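Local coordinates for protein probable enoyl-CoA hydratase/isomerase (Pseudomonas aeruginosa PAO1, PDB 5WYD) that probably acts as an enoyl-CoA hydratase/isomerase of the crotonase family, a likely hydro-lyase implicated in the biosynthesis of diffusible signal factor, at residues A[31-36]-A[67-72]; A[72-77]-A[114-119]. The protein carries 1 engineered substitution. All coordinates share one frame; numbering follows the deposited sequence.

Interaction 1 (A[31-36]-A[67-72]); sequences TINHPP and TGQGPK. With PTD (pentanedial), chain G.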
loop_
_atom_site.group_PDB
_atom_site.type_symbol
_atom_site.label_atom_id
_atom_site.label_comp_id
_atom_site.label_asym_id
_atom_site.label_seq_id
_atom_site.Cartn_x
_atom_site.Cartn_y
_atom_site.Cartn_z
ATOM N N THR A 31 6.118 1.768 36.764
ATOM C CA THR A 31 7.193 0.829 36.995
ATOM C C THR A 31 6.611 -0.574 37.017
ATOM O O THR A 31 5.577 -0.812 37.655
ATOM C CB THR A 31 7.909 1.147 38.297
ATOM O OG1 THR A 31 8.481 2.457 38.202
ATOM C CG2 THR A 31 9.058 0.166 38.499
ATOM N N ILE A 32 7.206 -1.462 36.218
ATOM C CA ILE A 32 6.881 -2.878 36.294
ATOM C C ILE A 32 7.529 -3.425 37.546
ATOM O O ILE A 32 8.748 -3.295 37.728
ATOM C CB ILE A 32 7.455 -3.645 35.105
ATOM C CG1 ILE A 32 7.249 -2.885 33.824
ATOM C CG2 ILE A 32 6.814 -5.025 35.036
ATOM C CD1 ILE A 32 7.951 -3.563 32.699
ATOM N N ASN A 33 6.758 -4.118 38.359
ATOM C CA ASN A 33 7.257 -4.648 39.606
ATOM C C ASN A 33 6.799 -6.090 39.726
ATOM O O ASN A 33 5.926 -6.409 40.522
ATOM C CB ASN A 33 6.787 -3.783 40.762
ATOM C CG ASN A 33 7.454 -4.110 42.046
ATOM O OD1 ASN A 33 8.252 -5.042 42.138
ATOM N ND2 ASN A 33 7.128 -3.336 43.071
ATOM N N HIS A 34 7.407 -6.964 38.943
ATOM C CA HIS A 34 7.078 -8.378 38.988
ATOM C C HIS A 34 8.334 -9.126 39.388
ATOM O O HIS A 34 9.340 -9.064 38.675
ATOM C CB HIS A 34 6.541 -8.852 37.635
ATOM C CG HIS A 34 5.986 -10.236 37.655
ATOM N ND1 HIS A 34 6.598 -11.278 37.000
ATOM C CD2 HIS A 34 4.946 -10.773 38.329
ATOM C CE1 HIS A 34 5.915 -12.387 37.210
ATOM N NE2 HIS A 34 4.911 -12.109 38.021
ATOM N N PRO A 35 8.345 -9.837 40.509
ATOM C CA PRO A 35 9.663 -10.410 40.791
ATOM C C PRO A 35 9.869 -11.785 40.140
ATOM O O PRO A 35 8.905 -12.442 39.776
ATOM C CB PRO A 35 9.686 -10.478 42.309
ATOM C CG PRO A 35 8.738 -9.391 42.751
ATOM C CD PRO A 35 7.654 -9.362 41.720
ATOM N N PRO A 36 11.131 -12.200 39.939
ATOM C CA PRO A 36 12.309 -11.418 40.315
ATOM C C PRO A 36 12.969 -10.737 39.120
ATOM O O PRO A 36 13.868 -9.913 39.297
ATOM C CB PRO A 36 13.242 -12.480 40.911
ATOM C CG PRO A 36 12.944 -13.706 40.074
ATOM C CD PRO A 36 11.496 -13.589 39.604
ATOM N N THR A 67 10.175 1.973 33.446
ATOM C CA THR A 67 11.464 1.423 33.848
ATOM C C THR A 67 11.223 0.113 34.587
ATOM O O THR A 67 10.125 -0.136 35.093
ATOM C CB THR A 67 12.260 2.409 34.736
ATOM O OG1 THR A 67 13.619 1.970 34.874
ATOM C CG2 THR A 67 11.652 2.475 36.117
ATOM N N GLY A 68 12.248 -0.731 34.620
ATOM C CA GLY A 68 12.126 -2.001 35.303
ATOM C C GLY A 68 12.541 -1.913 36.762
ATOM O O GLY A 68 13.593 -1.368 37.106
ATOM N N GLN A 69 11.697 -2.470 37.624
ATOM C CA GLN A 69 11.991 -2.495 39.046
ATOM C C GLN A 69 13.348 -3.153 39.298
ATOM O O GLN A 69 13.693 -4.170 38.681
ATOM C CB GLN A 69 10.874 -3.217 39.786
ATOM C CG GLN A 69 11.038 -3.271 41.260
ATOM C CD GLN A 69 11.583 -4.604 41.704
ATOM O OE1 GLN A 69 11.483 -5.607 40.992
ATOM N NE2 GLN A 69 12.177 -4.625 42.883
ATOM N N GLY A 70 14.138 -2.533 40.170
ATOM C CA GLY A 70 15.433 -3.059 40.498
ATOM C C GLY A 70 16.448 -2.718 39.427
ATOM O O GLY A 70 16.113 -2.398 38.280
ATOM N N PRO A 71 17.724 -2.755 39.810
ATOM C CA PRO A 71 18.796 -2.442 38.855
ATOM C C PRO A 71 19.049 -3.527 37.832
ATOM O O PRO A 71 19.661 -3.270 36.794
ATOM C CB PRO A 71 20.013 -2.241 39.768
ATOM C CG PRO A 71 19.725 -3.107 40.936
ATOM C CD PRO A 71 18.241 -3.085 41.143
ATOM N N LYS A 72 18.702 -4.761 38.152
ATOM C CA LYS A 72 19.187 -5.881 37.363
ATOM C C LYS A 72 18.379 -6.089 36.081
ATOM O O LYS A 72 18.961 -6.339 35.023
ATOM C CB LYS A 72 19.189 -7.125 38.245
ATOM C CG LYS A 72 20.231 -8.205 37.939
ATOM C CD LYS A 72 20.086 -8.903 36.613
ATOM C CE LYS A 72 21.060 -10.029 36.529
ATOM N NZ LYS A 72 20.511 -11.136 37.324
HETATM C C1 PTD G . 21.083 -14.848 31.063
HETATM C C2 PTD G . 20.195 -14.900 32.311
HETATM C C3 PTD G . 21.119 -14.657 33.508
HETATM C C4 PTD G . 20.376 -14.933 34.801
HETATM C C5 PTD G . 20.952 -14.105 35.964
HETATM O O1 PTD G . 21.976 -15.632 30.990
HETATM O O5 PTD G . 20.419 -13.084 36.324
#
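Gln69 N donates to Ile32 O at 3.1 Å, and this bond ties together two parallel strand ends just where both chains leave the sheet. The donor lies almost on the extension of the Ile32 carbonyl bond, with a C=O...N angle of 166°. Beside it Gln69 CB presses on the same oxygen, 3.0 Å from Ile32 O, and packs tightly there. One step earlier the pairing is looser: Ile32 N reaches Thr67 O through a weak bond of 3.4 Å.

Thr31 and Thr67 stand side by side on one face of the sheet, while Ile32 points to the other. Thr31 CG2, anti to its backbone N (OG1 at chi1 -62°), is carried alongside the partner strand, 3.6 Å from Thr67 O and close to Gln69 N and CB as well. The methyl Thr67 CG2 meets Thr31 OG1 at 3.8 Å. Beyond the strands, the side chains of Asn33 and Gln69 lie across one another, with Asn33 OD1 3.4 Å from Gln69 CG.

The paired ends belong to strands 27-32 and 63-68, parallel neighbours joined through helix 42-57 in a beta-alpha-beta unit of the crotonase fold.

Interaction 2 (A[72-77]-A[114-119]); sequences KFFSAG and AAINGY. With PTD (pentanedial), chain G.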
loop_
_atom_site.group_PDB
_atom_site.type_symbol
_atom_site.label_atom_id
_atom_site.label_comp_id
_atom_site.label_asym_id
_atom_site.label_seq_id
_atom_site.Cartn_x
_atom_site.Cartn_y
_atom_site.Cartn_z
ATOM N N LYS A 72 18.702 -4.761 38.152
ATOM C CA LYS A 72 19.187 -5.881 37.363
ATOM C C LYS A 72 18.379 -6.089 36.081
ATOM O O LYS A 72 18.961 -6.339 35.023
ATOM C CB LYS A 72 19.189 -7.125 38.245
ATOM C CG LYS A 72 20.231 -8.205 37.939
ATOM C CD LYS A 72 20.086 -8.903 36.613
ATOM C CE LYS A 72 21.060 -10.029 36.529
ATOM N NZ LYS A 72 20.511 -11.136 37.324
ATOM N N PHE A 73 17.046 -6.008 36.147
ATOM C CA PHE A 73 16.177 -6.312 35.001
ATOM C C PHE A 73 15.283 -5.134 34.647
ATOM O O PHE A 73 14.453 -4.728 35.462
ATOM C CB PHE A 73 15.285 -7.528 35.271
ATOM C CG PHE A 73 16.039 -8.776 35.514
ATOM C CD1 PHE A 73 16.438 -9.113 36.781
ATOM C CD2 PHE A 73 16.345 -9.617 34.478
ATOM C CE1 PHE A 73 17.127 -10.280 37.005
ATOM C CE2 PHE A 73 17.046 -10.785 34.685
ATOM C CZ PHE A 73 17.437 -11.119 35.948
ATOM N N PHE A 74 15.410 -4.618 33.419
ATOM C CA PHE A 74 14.383 -3.711 32.934
ATOM C C PHE A 74 13.094 -4.480 32.708
ATOM O O PHE A 74 12.056 -4.176 33.316
ATOM C CB PHE A 74 14.845 -3.046 31.636
ATOM C CG PHE A 74 13.740 -2.345 30.897
ATOM C CD1 PHE A 74 13.435 -1.023 31.187
ATOM C CD2 PHE A 74 12.984 -2.999 29.934
ATOM C CE1 PHE A 74 12.410 -0.367 30.535
ATOM C CE2 PHE A 74 11.946 -2.338 29.285
ATOM C CZ PHE A 74 11.663 -1.024 29.592
ATOM N N SER A 75 13.159 -5.514 31.874
ATOM C CA SER A 75 12.014 -6.386 31.691
ATOM C C SER A 75 12.487 -7.691 31.082
ATOM O O SER A 75 13.222 -7.691 30.089
ATOM C CB SER A 75 10.948 -5.738 30.813
ATOM O OG SER A 75 9.794 -6.569 30.766
ATOM N N ALA A 76 12.005 -8.790 31.648
ATOM C CA ALA A 76 12.370 -10.116 31.195
ATOM C C ALA A 76 11.433 -10.663 30.141
ATOM O O ALA A 76 11.680 -11.760 29.623
ATOM C CB ALA A 76 12.382 -11.097 32.372
ATOM N N GLY A 77 10.375 -9.944 29.799
ATOM C CA GLY A 77 9.485 -10.537 28.834
ATOM C C GLY A 77 8.431 -11.409 29.479
ATOM O O GLY A 77 8.092 -11.267 30.663
ATOM N N ALA A 114 11.414 5.053 27.332
ATOM C CA ALA A 114 11.744 3.773 27.928
ATOM C C ALA A 114 13.092 3.899 28.607
ATOM O O ALA A 114 14.098 4.141 27.940
ATOM C CB ALA A 114 11.806 2.701 26.853
ATOM N N ALA A 115 13.115 3.725 29.923
ATOM C CA ALA A 115 14.341 3.812 30.701
ATOM C C ALA A 115 14.794 2.404 31.054
ATOM O O ALA A 115 14.238 1.780 31.960
ATOM C CB ALA A 115 14.098 4.644 31.958
ATOM N N ILE A 116 15.881 1.971 30.441
ATOM C CA ILE A 116 16.379 0.611 30.570
ATOM C C ILE A 116 17.405 0.577 31.695
ATOM O O ILE A 116 18.572 0.927 31.515
ATOM C CB ILE A 116 16.974 0.118 29.254
ATOM C CG1 ILE A 116 15.940 0.271 28.134
ATOM C CG2 ILE A 116 17.451 -1.323 29.419
ATOM C CD1 ILE A 116 16.420 -0.147 26.780
ATOM N N ASN A 117 16.982 0.128 32.861
ATOM C CA ASN A 117 17.899 0.015 33.974
ATOM C C ASN A 117 18.425 -1.398 34.149
ATOM O O ASN A 117 19.354 -1.593 34.924
ATOM C CB ASN A 117 17.242 0.537 35.264
ATOM C CG ASN A 117 15.957 -0.183 35.613
ATOM O OD1 ASN A 117 15.385 -0.896 34.795
ATOM N ND2 ASN A 117 15.519 -0.027 36.862
ATOM N N GLY A 118 17.888 -2.374 33.427
ATOM C CA GLY A 118 18.298 -3.756 33.596
ATOM C C GLY A 118 18.232 -4.561 32.310
ATOM O O GLY A 118 18.111 -4.002 31.219
ATOM N N TYR A 119 18.357 -5.898 32.441
ATOM C CA TYR A 119 18.231 -6.756 31.258
ATOM C C TYR A 119 16.873 -6.550 30.640
ATOM O O TYR A 119 15.853 -6.642 31.331
ATOM C CB TYR A 119 18.358 -8.246 31.571
ATOM C CG TYR A 119 19.713 -8.679 31.916
ATOM C CD1 TYR A 119 20.247 -8.327 33.112
ATOM C CD2 TYR A 119 20.465 -9.443 31.052
ATOM C CE1 TYR A 119 21.476 -8.699 33.450
ATOM C CE2 TYR A 119 21.730 -9.832 31.401
ATOM C CZ TYR A 119 22.218 -9.448 32.624
ATOM O OH TYR A 119 23.483 -9.800 33.010
HETATM C C1 PTD G . 21.083 -14.848 31.063
HETATM C C2 PTD G . 20.195 -14.900 32.311
HETATM C C3 PTD G . 21.119 -14.657 33.508
HETATM C C4 PTD G . 20.376 -14.933 34.801
HETATM C C5 PTD G . 20.952 -14.105 35.964
HETATM O O1 PTD G . 21.976 -15.632 30.990
HETATM O O5 PTD G . 20.419 -13.084 36.324
#
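The Phe74 ring has Ile116 CG1 over one face, offset toward the rim, and at its edge the carbonyl of Ala115, with Phe74 CD1 3.0 Å from Ala115 O. The Tyr119 ring likewise turns an edge to a backbone oxygen, Lys72 O lying in its plane beside CD1. Lys72 CD sits over one face of the Phe73 ring, and the Phe73 and Tyr119 rings meet obliquely, planes 38° apart.

Such an arrangement illustrates how the crotonase fold sets the loop after strand 63-68 against the end of strand 111-116; this segment leads to a backbone N-H that, as in relatives, probably lines the oxyanion hole. Phe74 CG is anti to its backbone N (chi1 167°), which swings the ring toward the strand, where Phe74 CB packs 3.8 Å from Ile116 CG2. The Lys72 chain, bent at chi2 and chi4, runs obliquely past Tyr119, bringing Lys72 CE within 3.4 Å of Tyr119 CE1. Lys72 and Phe73 also border the bound pentanedial, the lysine amine modelled doubtfully close.

Gly118, with no side chain, lets the backbones come very close: its CA is 3.6 Å from Phe73 CA. Tyr119 fastens both sides of the corner at Phe74, giving one backbone hydrogen bond and accepting another. Tyr119 N gives a short bond of 2.7 Å to Lys72 O (157° at the hydrogen), and Tyr119 O accepts Ser75 N at 3.0 Å.

From the N terminus, the chain runs out of strand 27-32, passes through helix 42-57 and returns along strand 63-68, where interaction 1 closes the first loop. Only then does interaction 2 open: from Lys72, which both contacts share, the chain goes through helix 88-106 and comes back on strand 111-116. The two loops thus follow in series, neither nesting nor crossing, with centres about 7 Å apart. Strand 63-68 lies between the other two in the sheet, and Thr67 OG1 probably hydrogen-bonds to Ala115 O (3.0 Å), joining the two contacts across neighbouring strands. Together they tie three consecutive parallel strands to the loop after strand 63-68, which borders the bound pentanedial.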